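Local atomic coordinates of beta-ketoacyl-[acyl-carrier-protein] synthase III (Pseudomonas aeruginosa, PDB entry 2X3E), a protein that probably catalyses the condensation of acetyl-CoA with malonyl-ACP that initiates fatty acid synthesis in bacteria. Residues S109-T113 with G309-T315; Q188-L192 with A217-Q221. The protein carries 1 engineered substitution. The contacts are given in a common frame with arbitrary orientation. Where two conformers were deposited one is given. Numbering follows the deposited sequence.

Contact 1. Residues S109-T113 with G309-T315; sequences SAAAT and GFGAGLT. Engineered in segment 109-113: Ala-112 (natural residue Cys).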
# COMPACT_ATOMS: atom_id res chain seq x y z
N SER A 109 2.67 -0.94 1.79
CA SER A 109 3.56 -0.77 2.94
C SER A 109 3.56 -2.02 3.81
O SER A 109 2.57 -2.33 4.45
CB SER A 109 3.10 0.43 3.76
OG SER A 109 3.83 0.50 4.97
N ALA A 110 4.67 -2.75 3.78
CA ALA A 110 4.89 -3.88 4.68
C ALA A 110 6.38 -4.03 5.01
O ALA A 110 6.88 -5.13 5.21
CB ALA A 110 4.33 -5.18 4.09
N ALA A 111 7.09 -2.90 5.05
CA ALA A 111 8.47 -2.85 5.51
C ALA A 111 9.34 -3.88 4.78
O ALA A 111 9.28 -3.98 3.56
CB ALA A 111 8.51 -3.05 7.03
N ALA A 112 10.13 -4.65 5.53
CA ALA A 112 11.06 -5.60 4.93
C ALA A 112 10.34 -6.84 4.35
O ALA A 112 10.97 -7.64 3.65
CB ALA A 112 12.12 -6.02 5.95
N THR A 113 9.05 -6.99 4.64
CA THR A 113 8.21 -8.03 4.02
C THR A 113 7.43 -7.52 2.80
O THR A 113 6.58 -8.22 2.26
CB THR A 113 7.20 -8.62 5.05
OG1 THR A 113 7.83 -8.73 6.33
CG2 THR A 113 6.70 -9.99 4.60
N GLY A 309 10.39 -13.22 3.97
CA GLY A 309 10.66 -11.94 4.61
C GLY A 309 10.14 -11.85 6.03
O GLY A 309 9.22 -12.56 6.41
N PHE A 310 10.77 -10.98 6.82
CA PHE A 310 10.30 -10.60 8.15
C PHE A 310 10.72 -9.15 8.36
O PHE A 310 11.82 -8.77 7.96
CB PHE A 310 10.90 -11.49 9.25
CG PHE A 310 10.83 -10.88 10.63
CD1 PHE A 310 9.70 -11.02 11.41
CD2 PHE A 310 11.90 -10.14 11.12
CE1 PHE A 310 9.63 -10.44 12.68
CE2 PHE A 310 11.84 -9.56 12.38
CZ PHE A 310 10.70 -9.71 13.16
N GLY A 311 9.87 -8.33 8.97
CA GLY A 311 10.24 -6.94 9.21
C GLY A 311 9.25 -6.16 10.05
O GLY A 311 8.42 -6.73 10.76
N ALA A 312 9.36 -4.84 9.96
CA ALA A 312 8.58 -3.93 10.77
C ALA A 312 7.08 -4.19 10.59
O ALA A 312 6.63 -4.60 9.51
CB ALA A 312 8.91 -2.48 10.41
N GLY A 313 6.33 -3.95 11.67
CA GLY A 313 4.89 -4.18 11.69
C GLY A 313 4.41 -4.73 13.03
O GLY A 313 3.55 -4.13 13.67
N LEU A 314 4.91 -5.89 13.46
CA LEU A 314 5.80 -6.76 12.70
C LEU A 314 5.04 -7.45 11.57
O LEU A 314 3.82 -7.62 11.64
CB LEU A 314 6.40 -7.84 13.61
CG LEU A 314 7.23 -7.35 14.80
CD1 LEU A 314 7.72 -8.51 15.66
CD2 LEU A 314 8.40 -6.50 14.32
N THR A 315 5.78 -7.85 10.54
CA THR A 315 5.25 -8.58 9.39
C THR A 315 6.18 -9.73 9.04
O THR A 315 7.37 -9.70 9.34
CB THR A 315 5.15 -7.69 8.14
OG1 THR A 315 6.40 -7.01 7.91
CG2 THR A 315 4.02 -6.68 8.29
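The loop leaving strand 104-109 runs past the end of strand 304-311, with CA atoms 4.6 Å apart at Ala-112 and Gly-311, 4.7 Å at Thr-113 and Gly-309, and 5.4 Å at Ala-111 and Ala-312. Segment 309-315 turns back as a tight hairpin, held by Gly-311 N to Thr-315 O and Thr-315 N to Gly-311 O, both 2.9 Å; a cis peptide precedes Leu-314. In the other segment, Ala-111 takes a strained conformation (phi/psi 53/-132) and Thr-113 N bonds to Ala-110 O at 2.9 Å. This sharp strand-turn-helix bend is the nucleophile elbow of the thiolase fold, placing position 112 just before helix 114-127. The natural residue there is the predicted catalytic Cys, engineered here to Ala; His-250 touches it. Ala-112 N and Ala-312 N lie 4.5 Å apart, consistent with the oxyanion hole of FabH relatives. Ala-112 CB sits 3.4 Å from Phe-310 O and 3.9 Å from Gly-311 CA, where a CB on Gly-311 would clash. Ala-111 CB packs on Ala-312 CB at 3.5 Å, and both residues meet the second subunit, at its Cys-87 and Pro-88. Thr-113 OG1 lies 2.7 Å from Thr-315 OG1 and, more weakly, 3.2 Å from Thr-315 O, within hydrogen-bonding reach of either; Thr-315 OG1 itself donates to Ala-312 O at 2.9 Å.

Contact 2. Residues Q188-L192 with A217-Q221; sequences QFDLL and AVFGQ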
# COMPACT_ATOMS: atom_id res chain seq x y z
N GLN A 188 3.93 -6.10 18.66
CA GLN A 188 5.34 -5.70 18.70
C GLN A 188 5.67 -4.61 17.68
O GLN A 188 6.81 -4.51 17.20
CB GLN A 188 6.22 -6.92 18.45
CG GLN A 188 6.10 -8.00 19.52
CD GLN A 188 7.06 -9.15 19.26
OE1 GLN A 188 8.16 -9.18 19.78
NE2 GLN A 188 6.64 -10.09 18.40
N PHE A 189 4.69 -3.77 17.36
CA PHE A 189 4.85 -2.72 16.33
C PHE A 189 6.00 -1.74 16.59
O PHE A 189 6.48 -1.09 15.67
CB PHE A 189 3.56 -1.91 16.21
CG PHE A 189 3.38 -0.90 17.32
CD1 PHE A 189 3.74 0.43 17.14
CD2 PHE A 189 2.86 -1.29 18.56
CE1 PHE A 189 3.58 1.36 18.16
CE2 PHE A 189 2.69 -0.36 19.58
CZ PHE A 189 3.05 0.97 19.38
N ASP A 190 6.43 -1.63 17.85
CA ASP A 190 7.42 -0.62 18.26
C ASP A 190 8.88 -1.06 18.09
O ASP A 190 9.79 -0.26 18.30
CB ASP A 190 7.18 -0.23 19.72
CG ASP A 190 7.27 -1.41 20.66
OD1 ASP A 190 6.43 -2.33 20.53
OD2 ASP A 190 8.17 -1.41 21.53
N LEU A 191 9.12 -2.32 17.71
CA LEU A 191 10.50 -2.84 17.64
C LEU A 191 11.37 -2.21 16.54
O LEU A 191 12.57 -1.98 16.75
CB LEU A 191 10.52 -4.37 17.47
CG LEU A 191 10.31 -5.26 18.69
CD1 LEU A 191 10.62 -6.70 18.30
CD2 LEU A 191 11.18 -4.84 19.89
N LEU A 192 10.78 -2.01 15.37
CA LEU A 192 11.43 -1.38 14.22
C LEU A 192 10.53 -0.25 13.77
O LEU A 192 9.37 -0.49 13.43
CB LEU A 192 11.57 -2.37 13.06
CG LEU A 192 12.33 -3.68 13.26
CD1 LEU A 192 11.64 -4.84 12.54
CD2 LEU A 192 13.78 -3.56 12.80
N ALA A 217 16.65 -7.62 20.10
CA ALA A 217 15.29 -8.16 20.06
C ALA A 217 14.84 -8.56 18.65
O ALA A 217 13.99 -9.44 18.49
CB ALA A 217 14.31 -7.15 20.65
N VAL A 218 15.39 -7.90 17.64
CA VAL A 218 15.04 -8.21 16.26
C VAL A 218 15.78 -9.45 15.74
O VAL A 218 15.20 -10.23 14.99
CB VAL A 218 15.27 -6.98 15.34
CG1 VAL A 218 15.19 -7.37 13.88
CG2 VAL A 218 14.26 -5.89 15.65
N PHE A 219 17.05 -9.64 16.14
CA PHE A 219 17.86 -10.76 15.63
C PHE A 219 17.21 -12.12 15.81
O PHE A 219 16.86 -12.79 14.83
CB PHE A 219 19.26 -10.82 16.28
CG PHE A 219 20.00 -12.12 15.99
CD1 PHE A 219 20.50 -12.37 14.72
CD2 PHE A 219 20.15 -13.09 16.97
CE1 PHE A 219 21.17 -13.56 14.43
CE2 PHE A 219 20.81 -14.30 16.68
CZ PHE A 219 21.32 -14.53 15.41
N GLY A 220 17.06 -12.52 17.07
CA GLY A 220 16.57 -13.86 17.41
C GLY A 220 15.22 -14.14 16.79
O GLY A 220 14.99 -15.22 16.24
N GLN A 221 14.35 -13.14 16.85
CA GLN A 221 13.00 -13.29 16.33
C GLN A 221 13.00 -13.40 14.81
O GLN A 221 12.29 -14.23 14.25
CB GLN A 221 12.10 -12.14 16.78
CG GLN A 221 10.65 -12.54 16.83
CD GLN A 221 9.73 -11.46 17.36
OE1 GLN A 221 8.55 -11.46 17.03
NE2 GLN A 221 10.26 -10.56 18.18
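Val-218, Leu-191 and Gln-221 carry most of this interface between a loop and helix 215-237. Leu-191 closes a type I turn, its N bonding to Gln-188 O at 3.2 Å, and points at the helix: its CD2 meets Ala-217 CB at 4.0 Å, its CB meets Val-218 CG2 at 4.4 Å and its CD1 lies 3.9 Å from Gln-221 NE2. Val-218 CG2 also packs on Leu-192 CD2 at 3.7 Å, joining the helix to the start of strand 192-195. Helix 215-237 lies against the C-terminal half of the thiolase-like fold, where Phe-310 of strand 304-311 packs on it, and the 188-192 loop covers its first turns. One turn after Ala-217, Gln-221 meets Gln-188 in a reciprocal amide pair: Gln-221 NE2 donates to Gln-188 OE1 at 3.0 Å and Gln-188 NE2 to Gln-221 OE1 at 2.7 Å. Each end of the pair has a further partner, Asp-185 for Gln-188 and Gln-225 for Gln-221.

How the contacts relate
The two contacts have centres 11 Å apart and touch directly; along the chain, contact 2 is nested inside the long loop closed by contact 1. The hairpin turn of 309-315 is the bridge: Leu-314 CD1 lies against the glutamine pair, 3.3 Å from Gln-188 NE2 and 3.4 Å from Gln-221 OE1, while Gly-313 O is 3.4 Å from Phe-189 CB. Contact 1 holds the predicted nucleophile position, and the Ala-112 side chain is about 3 Å from that of His-250 and 6 Å from that of Asn-280. Contact 2 approaches this site through Leu-192, whose side chain is about 7 Å from those of Ala-112 and Asn-280 and whose CD1 lies 3.4 Å from Ala-312 N.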